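Local coordinates for protein NAD-dependent aldehyde dehydrogenase (Burkholderia multivorans, PDB 5UJU) that probably oxidises aldehydes to carboxylic acids, using NAD+ as the electron acceptor, at residues T145-M151 with A344-G348; M350-P354 with F521-S525; G389-V395 with L426-A430. All coordinates share one frame. Residues are numbered along the deposited sequence.

Contact 1. Residues T145-M151 with A344-G348; sequences TGQAFMM and ALYSG. With NA (sodium ion), chain C.
A bend between two helices meets the turn that follows helix 332-344, with Gln147 and Tyr346 closest (CA to CA 6.1 Å). Thr145 ends one helix; Gly146 turns the chain at positive phi (87°/2°), a conformation that would jam a CB against the preceding carbonyl; Ala148 is the N-cap of helix 149-156. In 344-348, Leu345 leaves helical geometry, and Tyr346, Ser347 and Gly348 follow in left-handed conformation (phi 55° to 65°), closed by Ser347 N to Ala344 O (2.9 Å) and Gly348 N to Leu345 O (3.2 Å).

Tyr346 (chi1 t), its CA-to-CB bond toward 145-151, donates from OH to Thr145 O at 2.5 Å. Gln147 N donates to Thr145 OG1 (3.2 Å), an ST turn; that hydroxyl is also bonded to Val141 O.

Gln147 CG lies over one face of the Tyr346 ring, 3.4 Å from its centroid, a CH-pi contact. Met151, extended (chi1 and chi2 t), brings SD obliquely to 4.8 Å from that centroid, a Met-aromatic contact.

Met151 SD also touches Tyr346 CB (3.7 Å), and Met151 CE meets Leu345 CD2 (3.6 Å).

Gly348 O binds sodium at 2.7 Å, with four waters and Gly458 O. The turn thus connects the interhelical bend with a sodium site and leads into the loop of Cys351, by its Gly-Gln-Met-Cys-Thr setting probably the family's catalytic nucleophile.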
ATOM      1  N   THR A 145      14.163 -13.724  25.226  1.00 30.40           N
ATOM      2  CA  THR A 145      12.799 -14.167  24.959  1.00 30.51           C
ATOM      3  C   THR A 145      12.407 -15.412  25.738  1.00 28.44           C
ATOM      4  O   THR A 145      11.210 -15.666  25.901  1.00 29.47           O
ATOM      5  CB  THR A 145      12.612 -14.462  23.469  1.00 32.73           C
ATOM      6  OG1 THR A 145      13.327 -15.662  23.128  1.00 34.44           O
ATOM      7  CG2 THR A 145      13.138 -13.302  22.633  1.00 34.50           C
ATOM      8  N   GLY A 146      13.373 -16.203  26.189  1.00 26.65           N
ATOM      9  CA  GLY A 146      13.090 -17.455  26.856  1.00 31.48           C
ATOM     10  C   GLY A 146      12.934 -18.646  25.938  1.00 32.91           C
ATOM     11  O   GLY A 146      12.631 -19.750  26.423  1.00 30.09           O
ATOM     12  N   GLN A 147      13.113 -18.463  24.628  1.00 34.33           N
ATOM     13  CA  GLN A 147      13.051 -19.591  23.711  1.00 33.29           C
ATOM     14  C   GLN A 147      14.163 -20.587  24.015  1.00 32.09           C
ATOM     15  O   GLN A 147      15.302 -20.204  24.300  1.00 32.94           O
ATOM     16  CB  GLN A 147      13.152 -19.111  22.258  1.00 27.35           C
ATOM     17  CG  GLN A 147      11.849 -18.539  21.737  1.00 33.42           C
ATOM     18  CD  GLN A 147      11.976 -17.834  20.404  1.00 40.25           C
ATOM     19  OE1 GLN A 147      12.980 -17.953  19.706  1.00 35.87           O
ATOM     20  NE2 GLN A 147      10.934 -17.113  20.029  1.00 51.13           N
ATOM     21  N   ALA A 148      13.816 -21.873  23.977  1.00 30.19           N
ATOM     22  CA  ALA A 148      14.820 -22.924  24.067  1.00 28.95           C
ATOM     23  C   ALA A 148      15.805 -22.796  22.909  1.00 28.64           C
ATOM     24  O   ALA A 148      15.495 -22.234  21.855  1.00 28.97           O
ATOM     25  CB  ALA A 148      14.165 -24.312  24.054  1.00 30.10           C
ATOM     26  N   PHE A 149      17.010 -23.326  23.111  1.00 38.27           N
ATOM     27  CA  PHE A 149      18.109 -22.974  22.210  1.00 32.69           C
ATOM     28  C   PHE A 149      17.783 -23.293  20.752  1.00 31.84           C
ATOM     29  O   PHE A 149      18.035 -22.476  19.857  1.00 35.36           O
ATOM     30  CB  PHE A 149      19.406 -23.665  22.616  1.00 35.65           C
ATOM     31  CG  PHE A 149      20.557 -23.316  21.696  1.00 39.19           C
ATOM     32  CD1 PHE A 149      21.002 -24.215  20.737  1.00 40.23           C
ATOM     33  CD2 PHE A 149      21.146 -22.067  21.763  1.00 38.27           C
ATOM     34  CE1 PHE A 149      22.045 -23.881  19.882  1.00 45.41           C
ATOM     35  CE2 PHE A 149      22.183 -21.722  20.903  1.00 40.64           C
ATOM     36  CZ  PHE A 149      22.634 -22.637  19.966  1.00 40.13           C
ATOM     37  N   MET A 150      17.252 -24.487  20.484  1.00 29.84           N
ATOM     38  CA  MET A 150      17.018 -24.870  19.094  1.00 29.81           C
ATOM     39  C   MET A 150      16.058 -23.907  18.403  1.00 32.43           C
ATOM     40  O   MET A 150      16.306 -23.487  17.264  1.00 31.96           O
ATOM     41  CB  MET A 150      16.497 -26.302  19.010  1.00 34.34           C
ATOM     42  CG  MET A 150      16.332 -26.822  17.585  1.00 55.79           C
ATOM     43  SD  MET A 150      17.882 -26.947  16.650  1.00 69.19           S
ATOM     44  CE  MET A 150      18.851 -28.039  17.695  1.00 71.46           C
ATOM     45  N   MET A 151      14.962 -23.531  19.073  1.00 31.31           N
ATOM     46  CA  MET A 151      14.060 -22.543  18.484  1.00 37.25           C
ATOM     47  C   MET A 151      14.706 -21.162  18.429  1.00 29.07           C
ATOM     48  O   MET A 151      14.502 -20.405  17.471  1.00 28.99           O
ATOM     49  CB  MET A 151      12.753 -22.476  19.270  1.00 34.74           C
ATOM     50  CG  MET A 151      11.839 -21.357  18.771  1.00 31.09           C
ATOM     51  SD  MET A 151      10.254 -21.260  19.640  1.00 35.36           S
ATOM     52  CE  MET A 151       9.491 -22.762  19.046  1.00 31.08           C
ATOM     53  N   ALA A 344       2.382 -26.766  23.381  1.00 26.92           N
ATOM     54  CA  ALA A 344       3.554 -26.828  24.247  1.00 28.71           C
ATOM     55  C   ALA A 344       4.743 -26.013  23.740  1.00 32.69           C
ATOM     56  O   ALA A 344       5.534 -25.513  24.551  1.00 35.43           O
ATOM     57  CB  ALA A 344       3.977 -28.289  24.419  1.00 25.45           C
ATOM     58  N   LEU A 345       4.880 -25.874  22.422  1.00 33.17           N
ATOM     59  CA  LEU A 345       5.994 -25.176  21.791  1.00 31.53           C
ATOM     60  C   LEU A 345       6.175 -23.780  22.373  1.00 29.58           C
ATOM     61  O   LEU A 345       5.298 -22.922  22.236  1.00 27.59           O
ATOM     62  CB  LEU A 345       5.726 -25.081  20.291  1.00 34.42           C
ATOM     63  CG  LEU A 345       6.412 -26.032  19.323  1.00 41.70           C
ATOM     64  CD1 LEU A 345       5.992 -25.631  17.925  1.00 50.80           C
ATOM     65  CD2 LEU A 345       7.921 -25.959  19.468  1.00 37.22           C
ATOM     66  N   TYR A 346       7.306 -23.554  23.031  1.00 30.29           N
ATOM     67  CA  TYR A 346       7.610 -22.242  23.604  1.00 28.74           C
ATOM     68  C   TYR A 346       6.488 -21.780  24.545  1.00 31.11           C
ATOM     69  O   TYR A 346       6.214 -20.586  24.679  1.00 25.49           O
ATOM     70  CB  TYR A 346       7.890 -21.227  22.478  1.00 22.64           C
ATOM     71  CG  TYR A 346       8.384 -19.844  22.902  1.00 28.15           C
ATOM     72  CD1 TYR A 346       9.125 -19.654  24.067  1.00 26.02           C
ATOM     73  CD2 TYR A 346       8.090 -18.729  22.125  1.00 28.01           C
ATOM     74  CE1 TYR A 346       9.561 -18.371  24.441  1.00 23.45           C
ATOM     75  CE2 TYR A 346       8.508 -17.474  22.484  1.00 33.72           C
ATOM     76  CZ  TYR A 346       9.239 -17.296  23.635  1.00 31.10           C
ATOM     77  OH  TYR A 346       9.637 -16.024  23.956  1.00 31.82           O
ATOM     78  N   SER A 347       5.817 -22.736  25.200  1.00 27.03           N
ATOM     79  CA  SER A 347       4.799 -22.434  26.212  1.00 27.72           C
ATOM     80  C   SER A 347       3.702 -21.529  25.657  1.00 28.47           C
ATOM     81  O   SER A 347       3.215 -20.623  26.339  1.00 25.47           O
ATOM     82  CB  SER A 347       5.411 -21.821  27.475  1.00 26.05           C
ATOM     83  OG  SER A 347       6.348 -22.695  28.085  1.00 28.13           O
ATOM     84  N   GLY A 348       3.290 -21.803  24.421  1.00 31.04           N
ATOM     85  CA  GLY A 348       2.203 -21.066  23.795  1.00 27.18           C
ATOM     86  C   GLY A 348       2.480 -19.604  23.544  1.00 36.37           C
ATOM     87  O   GLY A 348       1.543 -18.842  23.282  1.00 33.87           O
TER
HETATM   88 NA    NA C 601      -1.152 -19.159  23.544  1.00 38.50          NA
HETATM   89  O   HOH W   1      -0.187 -16.784  23.879  1.00 41.70           O
HETATM   90  O   HOH W   2      -3.391 -18.540  24.474  1.00 35.15           O
HETATM   91  O   HOH W   3      -2.183 -18.823  21.178  1.00 50.15           O
HETATM   92  O   HOH W   4      -2.149 -21.706  23.705  1.00 28.11           O

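Contact 2. Residues M350-P354 with F521-S525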
ATOM      1  N   MET A 350       3.940 -18.247  21.014  1.00 35.03           N
ATOM      2  CA  MET A 350       4.056 -17.938  19.600  1.00 37.66           C
ATOM      3  C   MET A 350       2.776 -17.256  19.147  1.00 34.94           C
ATOM      4  O   MET A 350       1.682 -17.606  19.605  1.00 35.68           O
ATOM      5  CB  MET A 350       4.305 -19.201  18.783  1.00 32.73           C
ATOM      6  CG  MET A 350       5.457 -19.982  19.307  1.00 37.33           C
ATOM      7  SD  MET A 350       5.726 -21.468  18.358  1.00 45.40           S
ATOM      8  CE  MET A 350       6.378 -20.766  16.832  1.00 39.19           C
ATOM      9  N   CYS A 351       2.915 -16.255  18.274  1.00 33.37           N
ATOM     10  CA  CYS A 351       1.737 -15.551  17.787  1.00 35.55           C
ATOM     11  C   CYS A 351       0.827 -16.461  16.959  1.00 34.52           C
ATOM     12  O   CYS A 351      -0.339 -16.116  16.735  1.00 32.54           O
ATOM     13  CB  CYS A 351       2.155 -14.330  16.963  1.00 36.42           C
ATOM     14  SG  CYS A 351       3.241 -14.711  15.592  1.00 42.01           S
ATOM     15  N   THR A 352       1.328 -17.615  16.518  1.00 27.63           N
ATOM     16  CA  THR A 352       0.574 -18.552  15.699  1.00 33.86           C
ATOM     17  C   THR A 352       0.009 -19.725  16.496  1.00 34.19           C
ATOM     18  O   THR A 352      -0.619 -20.603  15.906  1.00 36.20           O
ATOM     19  CB  THR A 352       1.470 -19.093  14.599  1.00 30.97           C
ATOM     20  OG1 THR A 352       2.665 -19.568  15.215  1.00 32.86           O
ATOM     21  CG2 THR A 352       1.830 -18.000  13.584  1.00 24.73           C
ATOM     22  N   ALA A 353       0.235 -19.764  17.805  1.00 25.93           N
ATOM     23  CA  ALA A 353      -0.164 -20.911  18.615  1.00 31.24           C
ATOM     24  C   ALA A 353      -1.677 -20.945  18.810  1.00 27.26           C
ATOM     25  O   ALA A 353      -2.303 -19.899  19.005  1.00 28.02           O
ATOM     26  CB  ALA A 353       0.513 -20.851  19.975  1.00 31.30           C
ATOM     27  N   PRO A 354      -2.288 -22.131  18.810  1.00 27.19           N
ATOM     28  CA  PRO A 354      -3.746 -22.202  18.983  1.00 22.50           C
ATOM     29  C   PRO A 354      -4.169 -21.872  20.408  1.00 25.20           C
ATOM     30  O   PRO A 354      -3.490 -22.208  21.382  1.00 30.29           O
ATOM     31  CB  PRO A 354      -4.074 -23.666  18.645  1.00 22.71           C
ATOM     32  CG  PRO A 354      -2.814 -24.424  18.989  1.00 22.87           C
ATOM     33  CD  PRO A 354      -1.671 -23.469  18.662  1.00 22.47           C
ATOM     34  N   PHE A 521       3.278 -28.287  12.272  1.00 44.86           N
ATOM     35  CA  PHE A 521       2.372 -27.750  13.274  1.00 43.17           C
ATOM     36  C   PHE A 521       1.831 -26.399  12.831  1.00 38.50           C
ATOM     37  O   PHE A 521       2.509 -25.640  12.126  1.00 33.96           O
ATOM     38  CB  PHE A 521       3.069 -27.617  14.632  1.00 38.35           C
ATOM     39  CG  PHE A 521       3.781 -28.863  15.046  1.00 43.72           C
ATOM     40  CD1 PHE A 521       3.060 -29.968  15.490  1.00 39.84           C
ATOM     41  CD2 PHE A 521       5.166 -28.952  14.959  1.00 45.39           C
ATOM     42  CE1 PHE A 521       3.702 -31.132  15.855  1.00 37.87           C
ATOM     43  CE2 PHE A 521       5.820 -30.117  15.322  1.00 47.75           C
ATOM     44  CZ  PHE A 521       5.083 -31.214  15.779  1.00 39.56           C
ATOM     45  N   VAL A 522       0.587 -26.120  13.243  1.00 29.35           N
ATOM     46  CA  VAL A 522      -0.051 -24.868  12.848  1.00 34.74           C
ATOM     47  C   VAL A 522       0.808 -23.674  13.248  1.00 33.37           C
ATOM     48  O   VAL A 522       0.771 -22.632  12.587  1.00 34.52           O
ATOM     49  CB  VAL A 522      -1.477 -24.772  13.435  1.00 38.90           C
ATOM     50  CG1 VAL A 522      -1.438 -24.565  14.950  1.00 39.23           C
ATOM     51  CG2 VAL A 522      -2.269 -23.667  12.728  1.00 32.13           C
ATOM     52  N   ASN A 523       1.638 -23.820  14.298  1.00 32.86           N
ATOM     53  CA  ASN A 523       2.507 -22.719  14.701  1.00 26.04           C
ATOM     54  C   ASN A 523       3.498 -22.355  13.603  1.00 33.95           C
ATOM     55  O   ASN A 523       3.942 -21.206  13.540  1.00 34.26           O
ATOM     56  CB  ASN A 523       3.317 -23.052  15.960  1.00 29.77           C
ATOM     57  CG  ASN A 523       2.499 -23.762  17.024  1.00 38.52           C
ATOM     58  OD1 ASN A 523       1.741 -24.679  16.725  1.00 38.61           O
ATOM     59  ND2 ASN A 523       2.665 -23.342  18.277  1.00 34.28           N
ATOM     60  N   GLN A 524       3.858 -23.306  12.744  1.00 36.23           N
ATOM     61  CA  GLN A 524       4.988 -23.138  11.838  1.00 39.66           C
ATOM     62  C   GLN A 524       4.582 -22.480  10.524  1.00 39.73           C
ATOM     63  O   GLN A 524       3.478 -22.688  10.011  1.00 39.38           O
ATOM     64  CB  GLN A 524       5.634 -24.490  11.539  1.00 46.19           C
ATOM     65  CG  GLN A 524       6.205 -25.177  12.759  1.00 49.25           C
ATOM     66  CD  GLN A 524       6.630 -26.601  12.472  1.00 45.77           C
ATOM     67  OE1 GLN A 524       5.915 -27.362  11.818  1.00 44.31           O
ATOM     68  NE2 GLN A 524       7.820 -26.961  12.938  1.00 45.62           N
ATOM     69  N   SER A 525       5.497 -21.673   9.980  1.00 34.42           N
ATOM     70  CA  SER A 525       5.310 -21.135   8.640  1.00 44.80           C
ATOM     71  C   SER A 525       6.676 -20.979   7.987  1.00 43.90           C
ATOM     72  O   SER A 525       7.660 -20.631   8.649  1.00 45.83           O
ATOM     73  CB  SER A 525       4.546 -19.795   8.641  1.00 49.18           C
ATOM     74  OG  SER A 525       5.339 -18.708   9.090  1.00 51.19           O
TER
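Two type I turns, Met350 to Ala353 and Phe521 to Gln524, lie against each other with Thr352 and Asn523 closest (CA to CA 4.7 Å). Each closes on itself: Ala353 N to Met350 O (3.2 Å), Gln524 N to Phe521 O (2.8 Å). Across the interface Thr352 OG1 donates to Asn523 O at 2.7 Å. Asn523 ND2 finds its stronger acceptor in Ser342 O and makes a weak hydrogen bond to Met350 SD (3.6 Å). Gln524 OE1 accepts from Phe521 N (2.8 Å). Several carbonyls find partners outside the two turns: Asn322 ND2 bonds Cys351 O and Ala353 O, Thr487 OG1 bonds Thr352 O, and Arg560 of the second subunit bonds Gln524 O. Pro354 CD on Val522 CG1 (3.9 Å) adds an apolar edge. The turn at 350-354 carries Cys351, probably the family's nucleophile, and 521-525 meets it through Thr352 and Asn523. Both turns lie in loops: 350-354 leads into strand 356-360, the other follows strand 511-514; helix 332-344 packs on Pro354 and Phe521, and Val522 touches strand 487-491.

Contact 3. Residues G389-V395 with L426-A430; sequences GDPARSV and LQHPA
The first turn of helix 391-398 packs on an irregular loop through apolar contacts, with no hydrogen bond between the two segments. Asp390 is the N-cap: its OD2 accepts from Arg393 N at 3.0 Å, while Ser394 N and Val395 N reach back to Pro391 O at 3.1 and 3.0 Å. Ser394 OG makes a very short bond to Asp390 O (2.5 Å). The register pairs Pro391 with Leu426 (CA to CA 5.8 Å) and Ala392 with Pro429 (6.4 Å).

Along the loop, Leu426 comes first, near-extended (-109°/147°), with its side chain (chi1 m, chi2 t) meeting the helix start. Its CD2 lies 3.4 Å from Gly389 O, its CD1 3.8 Å from Pro391 CA, and its CB 3.9 Å from Pro391 CG. At Gln427 it is the backbone that meets the helix, O lying 3.2 Å from Pro391 CB; the side chain leads away, and its NE2 bonds Pro432 O. His428, chi1 t, turns one ring face to Val395, whose CG1 is 3.8 Å from the ring centroid in a CH-pi contact. Pro429 fits beside the first helical turn: CD to Val395 CG1 3.8 Å, CD to Pro391 CB 4.1 Å, CG to Ala392 CA 4.0 Å. Ala430, beyond reach of the helix, gives its N to His428 ND1 (3.1 Å), and the His428 ring meets Phe431 edge-to-face.

Helix 391-398 starts just after helix 373-388 ends, and the contact joins it to the connection between the antiparallel strands 418-421 and 440-445, at the sheet edge where strand 418-421 is outermost within this chain.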
ATOM      1  N   GLY A 389       5.267 -32.428  31.313  1.00 29.00           N
ATOM      2  CA  GLY A 389       5.288 -32.509  32.770  1.00 27.75           C
ATOM      3  C   GLY A 389       6.668 -32.692  33.387  1.00 34.36           C
ATOM      4  O   GLY A 389       6.888 -32.317  34.544  1.00 34.30           O
ATOM      5  N   ASP A 390       7.607 -33.284  32.647  1.00 31.62           N
ATOM      6  CA  ASP A 390       8.920 -33.607  33.191  1.00 30.89           C
ATOM      7  C   ASP A 390       9.955 -32.586  32.753  1.00 33.12           C
ATOM      8  O   ASP A 390      10.133 -32.400  31.542  1.00 31.78           O
ATOM      9  CB  ASP A 390       9.361 -34.994  32.754  1.00 28.36           C
ATOM     10  CG  ASP A 390      10.744 -35.317  33.252  1.00 34.36           C
ATOM     11  OD1 ASP A 390      10.904 -35.353  34.489  1.00 33.04           O
ATOM     12  OD2 ASP A 390      11.675 -35.487  32.426  1.00 32.99           O
ATOM     13  N   PRO A 391      10.658 -31.919  33.676  1.00 31.12           N
ATOM     14  CA  PRO A 391      11.661 -30.912  33.259  1.00 30.20           C
ATOM     15  C   PRO A 391      12.686 -31.410  32.248  1.00 29.59           C
ATOM     16  O   PRO A 391      12.860 -30.783  31.198  1.00 30.50           O
ATOM     17  CB  PRO A 391      12.324 -30.525  34.585  1.00 22.80           C
ATOM     18  CG  PRO A 391      11.294 -30.817  35.628  1.00 27.03           C
ATOM     19  CD  PRO A 391      10.546 -32.025  35.139  1.00 26.61           C
ATOM     20  N   ALA A 392      13.357 -32.533  32.517  1.00 33.16           N
ATOM     21  CA  ALA A 392      14.417 -32.974  31.609  1.00 35.70           C
ATOM     22  C   ALA A 392      13.870 -33.263  30.215  1.00 35.90           C
ATOM     23  O   ALA A 392      14.502 -32.918  29.212  1.00 28.52           O
ATOM     24  CB  ALA A 392      15.132 -34.205  32.172  1.00 36.83           C
ATOM     25  N   ARG A 393      12.682 -33.872  30.126  1.00 28.94           N
ATOM     26  CA  ARG A 393      12.122 -34.228  28.827  1.00 30.74           C
ATOM     27  C   ARG A 393      11.403 -33.066  28.152  1.00 33.00           C
ATOM     28  O   ARG A 393      11.124 -33.147  26.950  1.00 33.22           O
ATOM     29  CB  ARG A 393      11.152 -35.411  28.965  1.00 29.62           C
ATOM     30  CG  ARG A 393      11.836 -36.725  29.315  1.00 34.46           C
ATOM     31  CD  ARG A 393      10.894 -37.924  29.213  1.00 43.58           C
ATOM     32  NE  ARG A 393       9.922 -37.987  30.306  1.00 45.99           N
ATOM     33  CZ  ARG A 393       8.655 -37.584  30.208  1.00 47.51           C
ATOM     34  NH1 ARG A 393       8.200 -37.091  29.062  1.00 45.20           N
ATOM     35  NH2 ARG A 393       7.837 -37.682  31.253  1.00 42.57           N
ATOM     36  N   SER A 394      11.135 -31.972  28.867  1.00 30.88           N
ATOM     37  CA  SER A 394      10.304 -30.912  28.314  1.00 28.71           C
ATOM     38  C   SER A 394      11.010 -29.586  28.069  1.00 27.72           C
ATOM     39  O   SER A 394      10.487 -28.786  27.295  1.00 26.71           O
ATOM     40  CB  SER A 394       9.122 -30.620  29.249  1.00 27.49           C
ATOM     41  OG  SER A 394       8.559 -31.840  29.740  1.00 42.08           O
ATOM     42  N   VAL A 395      12.160 -29.324  28.701  1.00 28.65           N
ATOM     43  CA  VAL A 395      12.696 -27.958  28.686  1.00 38.92           C
ATOM     44  C   VAL A 395      13.052 -27.516  27.277  1.00 35.36           C
ATOM     45  O   VAL A 395      12.896 -26.343  26.931  1.00 34.95           O
ATOM     46  CB  VAL A 395      13.903 -27.801  29.634  1.00 37.13           C
ATOM     47  CG1 VAL A 395      13.438 -27.811  31.084  1.00 37.13           C
ATOM     48  CG2 VAL A 395      14.966 -28.853  29.361  1.00 34.14           C
ATOM     49  N   LEU A 426       8.148 -25.982  36.878  1.00 24.04           N
ATOM     50  CA  LEU A 426       9.217 -26.955  36.725  1.00 28.11           C
ATOM     51  C   LEU A 426      10.538 -26.347  37.195  1.00 32.94           C
ATOM     52  O   LEU A 426      10.769 -25.142  37.063  1.00 32.39           O
ATOM     53  CB  LEU A 426       9.346 -27.404  35.260  1.00 24.98           C
ATOM     54  CG  LEU A 426       8.151 -28.009  34.508  1.00 22.21           C
ATOM     55  CD1 LEU A 426       8.603 -28.580  33.184  1.00 23.00           C
ATOM     56  CD2 LEU A 426       7.445 -29.086  35.358  1.00 23.52           C
ATOM     57  N   GLN A 427      11.404 -27.194  37.748  1.00 34.58           N
ATOM     58  CA  GLN A 427      12.773 -26.813  38.077  1.00 36.67           C
ATOM     59  C   GLN A 427      13.628 -27.207  36.884  1.00 30.61           C
ATOM     60  O   GLN A 427      13.740 -28.394  36.560  1.00 26.29           O
ATOM     61  CB  GLN A 427      13.266 -27.478  39.365  1.00 32.08           C
ATOM     62  CG  GLN A 427      14.704 -27.088  39.747  1.00 24.14           C
ATOM     63  CD  GLN A 427      14.853 -25.632  40.133  1.00 32.94           C
ATOM     64  OE1 GLN A 427      13.868 -24.931  40.331  1.00 32.81           O
ATOM     65  NE2 GLN A 427      16.099 -25.159  40.211  1.00 30.82           N
ATOM     66  N   HIS A 428      14.172 -26.210  36.203  1.00 27.94           N
ATOM     67  CA  HIS A 428      15.017 -26.472  35.043  1.00 30.45           C
ATOM     68  C   HIS A 428      16.275 -27.198  35.496  1.00 33.40           C
ATOM     69  O   HIS A 428      16.952 -26.729  36.418  1.00 34.36           O
ATOM     70  CB  HIS A 428      15.379 -25.164  34.334  1.00 30.97           C
ATOM     71  CG  HIS A 428      15.879 -25.360  32.933  1.00 30.09           C
ATOM     72  ND1 HIS A 428      17.040 -26.043  32.646  1.00 27.89           N
ATOM     73  CD2 HIS A 428      15.365 -24.975  31.743  1.00 28.78           C
ATOM     74  CE1 HIS A 428      17.219 -26.073  31.337  1.00 30.66           C
ATOM     75  NE2 HIS A 428      16.220 -25.425  30.767  1.00 28.61           N
ATOM     76  N   PRO A 429      16.636 -28.318  34.873  1.00 32.59           N
ATOM     77  CA  PRO A 429      17.798 -29.080  35.361  1.00 34.14           C
ATOM     78  C   PRO A 429      19.121 -28.336  35.231  1.00 34.54           C
ATOM     79  O   PRO A 429      20.060 -28.652  35.973  1.00 34.06           O
ATOM     80  CB  PRO A 429      17.787 -30.341  34.488  1.00 35.63           C
ATOM     81  CG  PRO A 429      16.428 -30.370  33.852  1.00 41.03           C
ATOM     82  CD  PRO A 429      16.003 -28.952  33.709  1.00 32.81           C
ATOM     83  N   ALA A 430      19.227 -27.369  34.319  1.00 32.33           N
ATOM     84  CA  ALA A 430      20.486 -26.672  34.069  1.00 31.92           C
ATOM     85  C   ALA A 430      20.491 -25.211  34.493  1.00 37.37           C
ATOM     86  O   ALA A 430      21.575 -24.634  34.635  1.00 38.24           O
ATOM     87  CB  ALA A 430      20.838 -26.733  32.577  1.00 35.05           C
TER

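In the fold
Segments 344-348 and 350-354 follow one another in the loop between helix 332-344 and strand 356-360, and the centres of contacts 1 and 2 lie 12 Å apart. They touch: Met350 SD is 4.0 Å from Met151 CE and 4.1 Å from Leu345 CB. Gly348 O binds the sodium ion, and the side chain of Ala353 is about 4 Å from it. Contact 3 is 13 Å from contact 1, centre to centre, and meets it where Ala148 CB approaches Val395 O at 3.7 Å. Contacts 2 and 3 do not touch, their nearest atoms being about 12 Å apart. The bend at 145-151 therefore bridges helix 391-398 and the loop with Cys351, probably part of the active-site region by analogy with this family.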